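Local coordinates for MATE family efflux transporter (Vibrio cholerae, PDB 6IDP), which probably expels drugs and other compounds from the cell, undergoing proton-dependent changes of conformation as it does so, at residues A[278-283]-A[365-370]; A[284-289]-A[311-316]; A[292-297]-A[373-378]. All coordinates share one frame; numbering follows the deposited sequence.

Contact 1 of 3, residues A[278-283]-A[365-370]; sequences FALVAV and ICMLMV. With OLC ((2R)-2,3-dihydroxypropyl (9Z)-octadec-9-enoate), chain N.
Val283 and Leu368 bring the two backbones nearest, their CA atoms 7.4 Å apart. Segment 365-370 is helical throughout, whereas 278-283 spans a break: helix 263-279 ends, Leu280 steps out of helical geometry, and the same residue sits at the N-cap position of helix 281-299. Across the break Val281 N still bonds back to Phe278 O at 3.2 Å. Met367 does most of the reaching. Its CG lies anti to the carbonyl carbon (chi1 -64°), the chain runs extended to SD, and the bend at chi3, 59°, turns the methyl. As a result SD lies 4.1 Å from Leu280 CD1, while CE meets Val283 CG1 at 4.0 Å. The packing joins two helices within the second MatE family region at the point where one of them is interrupted, with Leu360 and Leu363 of helix 360-375 touching Leu280 as well. Val283 CG1, anti to the backbone N, points across the gap and also lies 4.3 Å from Leu368 CD1. On the other side of segment 278-283, Val281 turns from helix 360-375 and packs its CG1 on a monoolein chain, 3.6 Å from C13, and its side chain also touches Leu22, Val25 and Met29 of helix 5-39.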
ATOM      1  N   PHE A 278       1.103  -3.697 -11.276  1.00 35.04           N
ATOM      2  CA  PHE A 278       1.946  -2.812 -12.067  1.00 36.24           C
ATOM      3  C   PHE A 278       1.122  -1.827 -12.892  1.00 35.56           C
ATOM      4  O   PHE A 278       1.491  -0.661 -13.016  1.00 33.95           O
ATOM      5  CB  PHE A 278       2.864  -3.622 -12.983  1.00 39.96           C
ATOM      6  CG  PHE A 278       4.175  -3.983 -12.354  1.00 54.57           C
ATOM      7  CD1 PHE A 278       5.167  -3.027 -12.206  1.00 61.35           C
ATOM      8  CD2 PHE A 278       4.421  -5.274 -11.913  1.00 64.84           C
ATOM      9  CE1 PHE A 278       6.380  -3.351 -11.627  1.00 68.66           C
ATOM     10  CE2 PHE A 278       5.633  -5.605 -11.334  1.00 69.11           C
ATOM     11  CZ  PHE A 278       6.613  -4.640 -11.191  1.00 72.09           C
ATOM     12  N   ALA A 279       0.004  -2.292 -13.444  1.00 23.11           N
ATOM     13  CA  ALA A 279      -0.854  -1.429 -14.253  1.00 29.58           C
ATOM     14  C   ALA A 279      -1.441  -0.286 -13.428  1.00 32.89           C
ATOM     15  O   ALA A 279      -1.812   0.754 -13.973  1.00 33.94           O
ATOM     16  CB  ALA A 279      -1.970  -2.242 -14.896  1.00 26.31           C
ATOM     17  N   LEU A 280      -1.512  -0.481 -12.115  1.00 28.01           N
ATOM     18  CA  LEU A 280      -2.112   0.503 -11.219  1.00 28.95           C
ATOM     19  C   LEU A 280      -1.076   1.231 -10.365  1.00 31.79           C
ATOM     20  O   LEU A 280      -1.416   1.813  -9.335  1.00 29.82           O
ATOM     21  CB  LEU A 280      -3.141  -0.173 -10.307  1.00 29.84           C
ATOM     22  CG  LEU A 280      -4.525  -0.481 -10.888  1.00 30.12           C
ATOM     23  CD1 LEU A 280      -5.266  -1.460  -9.993  1.00 36.12           C
ATOM     24  CD2 LEU A 280      -5.338   0.796 -11.070  1.00 22.60           C
ATOM     25  N   VAL A 281       0.183   1.201 -10.789  1.00 28.04           N
ATOM     26  CA  VAL A 281       1.248   1.782  -9.983  1.00 31.12           C
ATOM     27  C   VAL A 281       1.144   3.311  -9.916  1.00 27.83           C
ATOM     28  O   VAL A 281       1.523   3.914  -8.915  1.00 31.92           O
ATOM     29  CB  VAL A 281       2.650   1.364 -10.512  1.00 37.06           C
ATOM     30  CG1 VAL A 281       2.929   1.975 -11.876  1.00 40.63           C
ATOM     31  CG2 VAL A 281       3.735   1.739  -9.512  1.00 37.57           C
ATOM     32  N   ALA A 282       0.609   3.936 -10.959  1.00 23.59           N
ATOM     33  CA  ALA A 282       0.449   5.388 -10.950  1.00 31.27           C
ATOM     34  C   ALA A 282      -0.681   5.793 -10.013  1.00 34.38           C
ATOM     35  O   ALA A 282      -0.604   6.828  -9.344  1.00 34.70           O
ATOM     36  CB  ALA A 282       0.189   5.913 -12.350  1.00 29.26           C
ATOM     37  N   VAL A 283      -1.733   4.980  -9.969  1.00 27.33           N
ATOM     38  CA  VAL A 283      -2.839   5.233  -9.060  1.00 28.39           C
ATOM     39  C   VAL A 283      -2.355   5.045  -7.626  1.00 37.44           C
ATOM     40  O   VAL A 283      -2.681   5.838  -6.736  1.00 32.46           O
ATOM     41  CB  VAL A 283      -4.038   4.311  -9.345  1.00 29.26           C
ATOM     42  CG1 VAL A 283      -5.173   4.601  -8.379  1.00 33.62           C
ATOM     43  CG2 VAL A 283      -4.508   4.487 -10.779  1.00 25.19           C
ATOM     44  N   ILE A 365     -10.440   4.372  -9.325  1.00 24.52           N
ATOM     45  CA  ILE A 365     -11.332   5.374  -8.747  1.00 29.06           C
ATOM     46  C   ILE A 365     -11.689   4.995  -7.313  1.00 34.71           C
ATOM     47  O   ILE A 365     -11.684   5.838  -6.412  1.00 32.08           O
ATOM     48  CB  ILE A 365     -12.627   5.535  -9.569  1.00 32.04           C
ATOM     49  CG1 ILE A 365     -12.327   6.164 -10.933  1.00 33.01           C
ATOM     50  CG2 ILE A 365     -13.646   6.380  -8.806  1.00 28.07           C
ATOM     51  CD1 ILE A 365     -11.742   7.568 -10.848  1.00 33.20           C
ATOM     52  N   CYS A 366     -11.988   3.715  -7.115  1.00 33.96           N
ATOM     53  CA  CYS A 366     -12.319   3.186  -5.798  1.00 28.27           C
ATOM     54  C   CYS A 366     -11.157   3.377  -4.825  1.00 29.61           C
ATOM     55  O   CYS A 366     -11.358   3.786  -3.678  1.00 30.28           O
ATOM     56  CB  CYS A 366     -12.692   1.706  -5.900  1.00 24.63           C
ATOM     57  SG  CYS A 366     -13.335   1.000  -4.370  1.00 38.05           S
ATOM     58  N   MET A 367      -9.948   3.082  -5.291  1.00 24.15           N
ATOM     59  CA  MET A 367      -8.741   3.308  -4.503  1.00 27.35           C
ATOM     60  C   MET A 367      -8.584   4.785  -4.164  1.00 30.19           C
ATOM     61  O   MET A 367      -8.216   5.145  -3.048  1.00 28.40           O
ATOM     62  CB  MET A 367      -7.505   2.817  -5.258  1.00 25.96           C
ATOM     63  CG  MET A 367      -7.479   1.318  -5.509  1.00 32.12           C
ATOM     64  SD  MET A 367      -6.225   0.837  -6.721  1.00 35.52           S
ATOM     65  CE  MET A 367      -4.735   1.431  -5.930  1.00 38.18           C
ATOM     66  N   LEU A 368      -8.868   5.631  -5.146  1.00 27.95           N
ATOM     67  CA  LEU A 368      -8.726   7.073  -5.004  1.00 31.22           C
ATOM     68  C   LEU A 368      -9.709   7.621  -3.978  1.00 29.00           C
ATOM     69  O   LEU A 368      -9.348   8.426  -3.122  1.00 28.83           O
ATOM     70  CB  LEU A 368      -8.939   7.758  -6.355  1.00 32.61           C
ATOM     71  CG  LEU A 368      -7.969   8.864  -6.768  1.00 41.95           C
ATOM     72  CD1 LEU A 368      -6.547   8.334  -6.834  1.00 42.71           C
ATOM     73  CD2 LEU A 368      -8.388   9.443  -8.110  1.00 41.11           C
ATOM     74  N   MET A 369     -10.954   7.166  -4.068  1.00 26.88           N
ATOM     75  CA  MET A 369     -12.008   7.641  -3.184  1.00 28.58           C
ATOM     76  C   MET A 369     -11.752   7.248  -1.728  1.00 30.63           C
ATOM     77  O   MET A 369     -12.081   8.009  -0.817  1.00 24.43           O
ATOM     78  CB  MET A 369     -13.367   7.116  -3.651  1.00 24.07           C
ATOM     79  CG  MET A 369     -13.816   7.668  -5.001  1.00 24.32           C
ATOM     80  SD  MET A 369     -13.982   9.467  -5.018  1.00 33.97           S
ATOM     81  CE  MET A 369     -12.473   9.975  -5.838  1.00 26.57           C
ATOM     82  N   VAL A 370     -11.161   6.073  -1.515  1.00 24.08           N
ATOM     83  CA  VAL A 370     -10.797   5.638  -0.168  1.00 23.78           C
ATOM     84  C   VAL A 370      -9.784   6.598   0.448  1.00 28.92           C
ATOM     85  O   VAL A 370      -9.966   7.069   1.571  1.00 29.45           O
ATOM     86  CB  VAL A 370     -10.211   4.205  -0.153  1.00 24.35           C
ATOM     87  CG1 VAL A 370      -9.533   3.915   1.184  1.00 22.66           C
ATOM     88  CG2 VAL A 370     -11.298   3.180  -0.429  1.00 22.68           C
TER
HETATM   89  C18 OLC N 513       1.711  -2.087 -18.219  1.00 58.60           C
HETATM   90  C17 OLC N 513       1.298  -0.852 -17.451  1.00 59.75           C
HETATM   91  C16 OLC N 513       2.532  -0.085 -17.029  1.00 60.78           C
HETATM   92  C12 OLC N 513       4.290   3.921 -14.776  1.00 60.03           C
HETATM   93  C15 OLC N 513       2.130   1.161 -16.269  1.00 59.86           C
HETATM   94  C13 OLC N 513       3.033   3.237 -15.270  1.00 62.02           C
HETATM   95  C14 OLC N 513       3.366   1.825 -15.699  1.00 64.49           C

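Contact 2 of 3, residues A[284-289]-A[311-316]; sequences LAMTMS and RIACQF. With OLC ((2R)-2,3-dihydroxypropyl (9Z)-octadec-9-enoate), chain P; OLC ((2R)-2,3-dihydroxypropyl (9Z)-octadec-9-enoate), chain G.
Met286 and Phe316 meet inside a helical hairpin: helix 281-299 and helix 303-330, consecutive in the chain and joined by a short turn, run here in broadly opposing senses but strongly inclined to each other. The CA atoms closest to each other are those of Met286 and Ala313, 8.2 Å apart, and one long side chain spans the distance. Met286 SD rests 4.0 Å from Ala313 CB, the methyl on the facing surface of the second helix. From SD the chain bends, with chi3 at -32°, well short of a staggered value, which suggests some strain. The bend carries CE toward the aromatic ring of Phe316, 3.4 Å from CD2, a tight approach, and 3.6 Å from CE2. The methyl comes in obliquely, and the two side chains cross at a slant. Within the second MatE family region this hairpin borders helix 360-375, whose Leu368 also packs on Ala313, and Ile365 and Met369 lie against Cys314. Phe316 has its CG anti to the backbone N (chi1 170°), which places the ring against both Met286 and a monoolein chain. The lipid crosses one face of it, C13 standing 3.5 Å above the plane and offset toward the rim, and C16 and C17 continue past CZ. Phe320, one turn further along the same helix, stacks with this ring. A second monoolein lines another side of helix 303-330, its C10 4.0 Å from Cys314 CB and its C9 3.8 Å from Arg311 NH1.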
ATOM      1  N   LEU A 284      -1.553   4.002  -7.418  1.00 30.13           N
ATOM      2  CA  LEU A 284      -0.963   3.718  -6.116  1.00 33.14           C
ATOM      3  C   LEU A 284      -0.130   4.901  -5.618  1.00 32.79           C
ATOM      4  O   LEU A 284      -0.241   5.306  -4.460  1.00 28.10           O
ATOM      5  CB  LEU A 284      -0.109   2.452  -6.190  1.00 40.46           C
ATOM      6  CG  LEU A 284       0.163   1.682  -4.894  1.00 55.43           C
ATOM      7  CD1 LEU A 284       1.398   2.203  -4.164  1.00 60.26           C
ATOM      8  CD2 LEU A 284      -1.063   1.700  -3.983  1.00 56.58           C
ATOM      9  N   ALA A 285       0.696   5.456  -6.500  1.00 33.47           N
ATOM     10  CA  ALA A 285       1.501   6.627  -6.170  1.00 33.58           C
ATOM     11  C   ALA A 285       0.620   7.808  -5.768  1.00 32.20           C
ATOM     12  O   ALA A 285       0.960   8.571  -4.863  1.00 30.83           O
ATOM     13  CB  ALA A 285       2.390   7.010  -7.347  1.00 28.04           C
ATOM     14  N   MET A 286      -0.519   7.942  -6.441  1.00 26.31           N
ATOM     15  CA  MET A 286      -1.434   9.056  -6.206  1.00 32.10           C
ATOM     16  C   MET A 286      -2.109   8.960  -4.837  1.00 33.90           C
ATOM     17  O   MET A 286      -2.452   9.976  -4.239  1.00 30.62           O
ATOM     18  CB  MET A 286      -2.493   9.119  -7.311  1.00 33.73           C
ATOM     19  CG  MET A 286      -2.967  10.527  -7.646  1.00 39.71           C
ATOM     20  SD  MET A 286      -3.862  10.613  -9.215  1.00 47.67           S
ATOM     21  CE  MET A 286      -3.021   9.328 -10.137  1.00 37.05           C
ATOM     22  N   THR A 287      -2.291   7.741  -4.336  1.00 29.04           N
ATOM     23  CA  THR A 287      -2.913   7.551  -3.027  1.00 28.24           C
ATOM     24  C   THR A 287      -1.965   7.932  -1.893  1.00 27.83           C
ATOM     25  O   THR A 287      -2.346   7.913  -0.724  1.00 32.15           O
ATOM     26  CB  THR A 287      -3.380   6.096  -2.817  1.00 33.86           C
ATOM     27  OG1 THR A 287      -2.257   5.213  -2.902  1.00 36.32           O
ATOM     28  CG2 THR A 287      -4.413   5.713  -3.862  1.00 34.85           C
ATOM     29  N   MET A 288      -0.730   8.270  -2.244  1.00 27.08           N
ATOM     30  CA  MET A 288       0.236   8.746  -1.265  1.00 33.75           C
ATOM     31  C   MET A 288       0.534  10.236  -1.440  1.00 33.30           C
ATOM     32  O   MET A 288       0.981  10.897  -0.506  1.00 27.48           O
ATOM     33  CB  MET A 288       1.528   7.934  -1.357  1.00 36.06           C
ATOM     34  CG  MET A 288       1.382   6.508  -0.861  1.00 41.24           C
ATOM     35  SD  MET A 288       2.888   5.544  -1.068  1.00 66.10           S
ATOM     36  CE  MET A 288       2.983   5.464  -2.853  1.00 77.92           C
ATOM     37  N   SER A 289       0.280  10.759  -2.635  1.00 30.75           N
ATOM     38  CA  SER A 289       0.575  12.161  -2.922  1.00 31.72           C
ATOM     39  C   SER A 289      -0.654  13.051  -2.759  1.00 31.89           C
ATOM     40  O   SER A 289      -0.549  14.191  -2.310  1.00 29.91           O
ATOM     41  CB  SER A 289       1.144  12.309  -4.335  1.00 32.04           C
ATOM     42  OG  SER A 289       0.251  11.790  -5.305  1.00 38.16           O
ATOM     43  N   ARG A 311     -11.394  15.813  -9.076  1.00 34.15           N
ATOM     44  CA  ARG A 311     -11.902  15.556 -10.417  1.00 38.41           C
ATOM     45  C   ARG A 311     -10.759  15.448 -11.423  1.00 33.44           C
ATOM     46  O   ARG A 311     -10.804  14.616 -12.329  1.00 28.78           O
ATOM     47  CB  ARG A 311     -12.891  16.647 -10.835  1.00 39.19           C
ATOM     48  CG  ARG A 311     -14.262  16.492 -10.195  1.00 44.11           C
ATOM     49  CD  ARG A 311     -15.166  17.679 -10.477  1.00 45.83           C
ATOM     50  NE  ARG A 311     -16.532  17.435 -10.022  1.00 55.04           N
ATOM     51  CZ  ARG A 311     -17.524  17.038 -10.814  1.00 60.48           C
ATOM     52  NH1 ARG A 311     -17.307  16.848 -12.107  1.00 60.03           N
ATOM     53  NH2 ARG A 311     -18.734  16.837 -10.312  1.00 64.71           N
ATOM     54  N   ILE A 312      -9.739  16.284 -11.259  1.00 30.71           N
ATOM     55  CA  ILE A 312      -8.530  16.188 -12.073  1.00 34.24           C
ATOM     56  C   ILE A 312      -7.891  14.813 -11.905  1.00 33.15           C
ATOM     57  O   ILE A 312      -7.542  14.156 -12.884  1.00 32.18           O
ATOM     58  CB  ILE A 312      -7.503  17.282 -11.708  1.00 33.40           C
ATOM     59  CG1 ILE A 312      -8.013  18.658 -12.128  1.00 28.90           C
ATOM     60  CG2 ILE A 312      -6.161  17.007 -12.372  1.00 35.85           C
ATOM     61  CD1 ILE A 312      -7.092  19.795 -11.727  1.00 29.55           C
ATOM     62  N   ALA A 313      -7.757  14.382 -10.654  1.00 31.48           N
ATOM     63  CA  ALA A 313      -7.195  13.073 -10.342  1.00 31.57           C
ATOM     64  C   ALA A 313      -8.011  11.943 -10.965  1.00 30.89           C
ATOM     65  O   ALA A 313      -7.450  10.986 -11.499  1.00 26.40           O
ATOM     66  CB  ALA A 313      -7.105  12.886  -8.835  1.00 23.00           C
ATOM     67  N   CYS A 314      -9.334  12.054 -10.888  1.00 29.99           N
ATOM     68  CA  CYS A 314     -10.213  11.032 -11.447  1.00 30.01           C
ATOM     69  C   CYS A 314     -10.114  10.987 -12.968  1.00 31.18           C
ATOM     70  O   CYS A 314     -10.154   9.911 -13.563  1.00 37.24           O
ATOM     71  CB  CYS A 314     -11.664  11.272 -11.023  1.00 25.51           C
ATOM     72  SG  CYS A 314     -12.012  10.865  -9.298  1.00 30.52           S
ATOM     73  N   GLN A 315      -9.985  12.156 -13.590  1.00 28.85           N
ATOM     74  CA  GLN A 315      -9.836  12.232 -15.038  1.00 33.96           C
ATOM     75  C   GLN A 315      -8.574  11.519 -15.499  1.00 36.25           C
ATOM     76  O   GLN A 315      -8.604  10.759 -16.467  1.00 34.13           O
ATOM     77  CB  GLN A 315      -9.811  13.685 -15.509  1.00 37.56           C
ATOM     78  CG  GLN A 315     -11.152  14.384 -15.437  1.00 50.14           C
ATOM     79  CD  GLN A 315     -11.044  15.869 -15.711  1.00 56.09           C
ATOM     80  OE1 GLN A 315     -10.174  16.311 -16.462  1.00 59.59           O
ATOM     81  NE2 GLN A 315     -11.923  16.649 -15.096  1.00 58.77           N
ATOM     82  N   PHE A 316      -7.467  11.765 -14.805  1.00 29.21           N
ATOM     83  CA  PHE A 316      -6.214  11.113 -15.152  1.00 31.86           C
ATOM     84  C   PHE A 316      -6.338   9.597 -15.035  1.00 30.92           C
ATOM     85  O   PHE A 316      -5.982   8.871 -15.958  1.00 32.12           O
ATOM     86  CB  PHE A 316      -5.064  11.610 -14.272  1.00 29.38           C
ATOM     87  CG  PHE A 316      -3.802  10.806 -14.425  1.00 29.00           C
ATOM     88  CD1 PHE A 316      -2.945  11.030 -15.491  1.00 34.59           C
ATOM     89  CD2 PHE A 316      -3.481   9.817 -13.513  1.00 32.63           C
ATOM     90  CE1 PHE A 316      -1.787  10.282 -15.639  1.00 34.01           C
ATOM     91  CE2 PHE A 316      -2.321   9.063 -13.656  1.00 35.16           C
ATOM     92  CZ  PHE A 316      -1.476   9.299 -14.719  1.00 25.66           C
TER
HETATM   93  C18 OLC P 515       3.053  10.415 -12.560  1.00 56.72           C
HETATM   94  C10 OLC P 515      -1.795  15.290 -15.262  1.00 68.99           C
HETATM   95  C9  OLC P 515      -1.499  16.215 -16.202  1.00 68.38           C
HETATM   96  C17 OLC P 515       1.789  10.309 -13.387  1.00 52.23           C
HETATM   97  C11 OLC P 515      -1.520  15.561 -13.796  1.00 67.75           C
HETATM   98  C8  OLC P 515      -0.889  17.548 -15.818  1.00 63.73           C
HETATM   99  C16 OLC P 515       1.056  11.634 -13.372  1.00 45.49           C
HETATM  100  C12 OLC P 515      -2.212  14.528 -12.931  1.00 61.89           C
HETATM  101  C7  OLC P 515      -0.207  18.168 -17.020  1.00 61.84           C
HETATM  102  C15 OLC P 515       0.282  11.775 -12.080  1.00 37.86           C
HETATM  103  C13 OLC P 515      -1.502  13.195 -13.028  1.00 56.61           C
HETATM  104  C6  OLC P 515      -1.054  19.287 -17.587  1.00 61.25           C
HETATM  105  C14 OLC P 515      -0.365  13.141 -12.032  1.00 48.56           C
HETATM  106  C5  OLC P 515      -0.964  20.502 -16.690  1.00 63.13           C
HETATM  107  C18 OLC G 506     -15.942   4.319 -13.607  1.00 53.50           C
HETATM  108  C10 OLC G 506     -14.904  13.086 -12.481  1.00 30.91           C
HETATM  109  C9  OLC G 506     -14.937  14.175 -13.276  1.00 34.69           C
HETATM  110  C17 OLC G 506     -16.819   4.672 -12.427  1.00 54.38           C
HETATM  111  C11 OLC G 506     -15.943  11.999 -12.661  1.00 44.54           C
HETATM  112  C16 OLC G 506     -16.243   5.871 -11.702  1.00 46.67           C
HETATM  113  C12 OLC G 506     -15.520  10.733 -11.946  1.00 42.41           C
HETATM  114  C15 OLC G 506     -16.722   7.158 -12.341  1.00 43.29           C
HETATM  115  C13 OLC G 506     -16.519   9.635 -12.250  1.00 40.09           C
HETATM  116  C14 OLC G 506     -16.034   8.326 -11.665  1.00 42.46           C

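Contact 3 of 3, residues A[292-297]-A[373-378]; sequences PMIGRM and ANALGK
Ile294 has its CG2 anti to the backbone N and its CG1 beside that N (chi1 -61°), and this sends CG2 toward Leu376. The leucine answers with CG anti to its carbonyl carbon; with CD1 extended (chi2 166°), the other branch, CD2, is left facing Ile294, although the leucine CB sets off across the line between the segments. The two branches close at 3.7 Å, Ile294 CG2 against Leu376 CD2. Beside them Ile294 CB lies 3.8 Å from Ala375 CB, so the single methyl of the alanine packs at the root of the isoleucine branch, and CG2 touches that methyl too. At Gly295 the backbones come near each other: its CA is 5.2 Å from Ala375 CA and 3.8 Å from Ala375 O, the latter being plain van der Waals contact. Outside this pair, Ile294 also packs on Val310 of helix 303-330, and Asn374 faces Ile69 of helix 54-80 on another side. Pro292, which has no amide hydrogen to give the turn before, marks a kink in helix 281-299 just ahead of the contact. The partner helix, 360-375, finishes right here. Gly377 N bonds to Asn374 O at 2.9 Å, Lys378 N reaches back to Ala373 O at the same length, and Gly377 takes a positive phi of 80°. The contact thus combines close helix-to-helix packing through a glycine and an alanine with a Schellman motif that ends helix 360-375.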
ATOM      1  N   PRO A 292      -2.154  14.316   1.270  1.00 29.36           N
ATOM      2  CA  PRO A 292      -1.643  15.511   1.957  1.00 32.33           C
ATOM      3  C   PRO A 292      -2.166  16.806   1.351  1.00 32.66           C
ATOM      4  O   PRO A 292      -2.432  17.758   2.081  1.00 30.16           O
ATOM      5  CB  PRO A 292      -0.128  15.418   1.761  1.00 30.15           C
ATOM      6  CG  PRO A 292       0.146  14.008   1.413  1.00 26.16           C
ATOM      7  CD  PRO A 292      -1.061  13.507   0.697  1.00 25.88           C
ATOM      8  N   MET A 293      -2.297  16.838   0.029  1.00 30.59           N
ATOM      9  CA  MET A 293      -2.833  18.008  -0.657  1.00 30.27           C
ATOM     10  C   MET A 293      -4.267  18.276  -0.208  1.00 28.79           C
ATOM     11  O   MET A 293      -4.626  19.409   0.105  1.00 30.77           O
ATOM     12  CB  MET A 293      -2.776  17.820  -2.177  1.00 30.59           C
ATOM     13  CG  MET A 293      -1.389  17.511  -2.721  1.00 28.83           C
ATOM     14  SD  MET A 293      -1.376  17.197  -4.503  1.00 31.68           S
ATOM     15  CE  MET A 293      -1.626  18.850  -5.153  1.00 28.62           C
ATOM     16  N   ILE A 294      -5.079  17.222  -0.174  1.00 31.63           N
ATOM     17  CA  ILE A 294      -6.474  17.333   0.238  1.00 30.37           C
ATOM     18  C   ILE A 294      -6.598  17.779   1.693  1.00 31.85           C
ATOM     19  O   ILE A 294      -7.382  18.676   2.010  1.00 24.81           O
ATOM     20  CB  ILE A 294      -7.228  15.994   0.057  1.00 30.34           C
ATOM     21  CG1 ILE A 294      -7.234  15.571  -1.412  1.00 32.65           C
ATOM     22  CG2 ILE A 294      -8.655  16.110   0.566  1.00 25.97           C
ATOM     23  CD1 ILE A 294      -7.972  16.529  -2.319  1.00 39.04           C
ATOM     24  N   GLY A 295      -5.817  17.150   2.569  1.00 29.66           N
ATOM     25  CA  GLY A 295      -5.854  17.455   3.989  1.00 24.71           C
ATOM     26  C   GLY A 295      -5.488  18.896   4.294  1.00 26.15           C
ATOM     27  O   GLY A 295      -6.158  19.558   5.088  1.00 25.30           O
ATOM     28  N   ARG A 296      -4.428  19.384   3.657  1.00 25.12           N
ATOM     29  CA  ARG A 296      -4.001  20.766   3.847  1.00 30.50           C
ATOM     30  C   ARG A 296      -5.066  21.737   3.340  1.00 31.08           C
ATOM     31  O   ARG A 296      -5.344  22.753   3.980  1.00 29.67           O
ATOM     32  CB  ARG A 296      -2.668  21.027   3.138  1.00 31.34           C
ATOM     33  CG  ARG A 296      -2.002  22.339   3.557  1.00 36.64           C
ATOM     34  CD  ARG A 296      -1.004  22.832   2.519  1.00 38.59           C
ATOM     35  NE  ARG A 296      -1.630  23.016   1.212  1.00 49.64           N
ATOM     36  CZ  ARG A 296      -2.373  24.066   0.876  1.00 59.72           C
ATOM     37  NH1 ARG A 296      -2.594  25.038   1.752  1.00 63.12           N
ATOM     38  NH2 ARG A 296      -2.901  24.144  -0.338  1.00 60.99           N
ATOM     39  N   MET A 297      -5.657  21.421   2.190  1.00 28.20           N
ATOM     40  CA  MET A 297      -6.671  22.282   1.596  1.00 23.30           C
ATOM     41  C   MET A 297      -7.923  22.344   2.468  1.00 35.55           C
ATOM     42  O   MET A 297      -8.544  23.401   2.593  1.00 29.25           O
ATOM     43  CB  MET A 297      -7.021  21.814   0.179  1.00 23.53           C
ATOM     44  CG  MET A 297      -5.979  22.189  -0.871  1.00 35.02           C
ATOM     45  SD  MET A 297      -6.384  21.618  -2.543  1.00 45.78           S
ATOM     46  CE  MET A 297      -6.881  19.943  -2.210  1.00 69.10           C
ATOM     47  N   ALA A 373     -11.389  10.063   1.082  1.00 25.03           N
ATOM     48  CA  ALA A 373     -12.257  10.012   2.256  1.00 24.09           C
ATOM     49  C   ALA A 373     -11.451  10.104   3.553  1.00 29.62           C
ATOM     50  O   ALA A 373     -11.797  10.876   4.451  1.00 27.52           O
ATOM     51  CB  ALA A 373     -13.089   8.744   2.239  1.00 25.21           C
ATOM     52  N   ASN A 374     -10.382   9.313   3.648  1.00 23.00           N
ATOM     53  CA  ASN A 374      -9.492   9.366   4.804  1.00 32.66           C
ATOM     54  C   ASN A 374      -8.867  10.750   4.979  1.00 33.51           C
ATOM     55  O   ASN A 374      -8.758  11.255   6.098  1.00 31.24           O
ATOM     56  CB  ASN A 374      -8.384   8.313   4.685  1.00 29.44           C
ATOM     57  CG  ASN A 374      -8.851   6.917   5.068  1.00 34.35           C
ATOM     58  OD1 ASN A 374      -9.581   6.738   6.041  1.00 28.66           O
ATOM     59  ND2 ASN A 374      -8.418   5.918   4.304  1.00 23.18           N
ATOM     60  N   ALA A 375      -8.455  11.352   3.866  1.00 31.43           N
ATOM     61  CA  ALA A 375      -7.811  12.663   3.885  1.00 30.36           C
ATOM     62  C   ALA A 375      -8.739  13.746   4.432  1.00 29.75           C
ATOM     63  O   ALA A 375      -8.281  14.734   5.005  1.00 33.20           O
ATOM     64  CB  ALA A 375      -7.336  13.036   2.490  1.00 26.53           C
ATOM     65  N   LEU A 376     -10.043  13.551   4.249  1.00 32.09           N
ATOM     66  CA  LEU A 376     -11.048  14.484   4.747  1.00 34.55           C
ATOM     67  C   LEU A 376     -11.498  14.137   6.165  1.00 29.77           C
ATOM     68  O   LEU A 376     -12.411  14.758   6.700  1.00 32.39           O
ATOM     69  CB  LEU A 376     -12.263  14.507   3.815  1.00 30.81           C
ATOM     70  CG  LEU A 376     -12.065  15.064   2.404  1.00 34.65           C
ATOM     71  CD1 LEU A 376     -13.249  14.703   1.522  1.00 33.02           C
ATOM     72  CD2 LEU A 376     -11.861  16.576   2.443  1.00 21.94           C
ATOM     73  N   GLY A 377     -10.866  13.135   6.765  1.00 31.92           N
ATOM     74  CA  GLY A 377     -11.209  12.730   8.116  1.00 26.16           C
ATOM     75  C   GLY A 377     -12.448  11.854   8.188  1.00 33.33           C
ATOM     76  O   GLY A 377     -12.952  11.562   9.272  1.00 30.49           O
ATOM     77  N   LYS A 378     -12.940  11.436   7.026  1.00 32.41           N
ATOM     78  CA  LYS A 378     -14.093  10.544   6.958  1.00 32.61           C
ATOM     79  C   LYS A 378     -13.631   9.096   6.821  1.00 31.23           C
ATOM     80  O   LYS A 378     -13.787   8.477   5.769  1.00 29.90           O
ATOM     81  CB  LYS A 378     -15.000  10.941   5.795  1.00 33.50           C
ATOM     82  CG  LYS A 378     -15.481  12.384   5.877  1.00 32.09           C
ATOM     83  CD  LYS A 378     -16.212  12.805   4.617  1.00 37.71           C
ATOM     84  CE  LYS A 378     -16.591  14.280   4.668  1.00 45.53           C
ATOM     85  NZ  LYS A 378     -17.513  14.591   5.797  1.00 46.26           N
TER

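Following the chain from the N terminus, the end of helix 263-279, the break at Leu280 and helix 281-299 supply the first segments of all three contacts in succession: 278-283, 284-289 and 292-297. Contact 2 closes the shortest loop, the rest of helix 281-299, the turn and the start of helix 303-330, and lies wholly within the larger loop that contact 1 completes on reaching helix 360-375. Contact 3 starts inside both loops and ends beyond them, so it crosses contacts 1 and 2. Contacts 1 and 2 also touch directly, whereas contact 3 follows only as the sequence continues. Helices 281-299, 303-330 and 360-375 are thereby bound into one bundle.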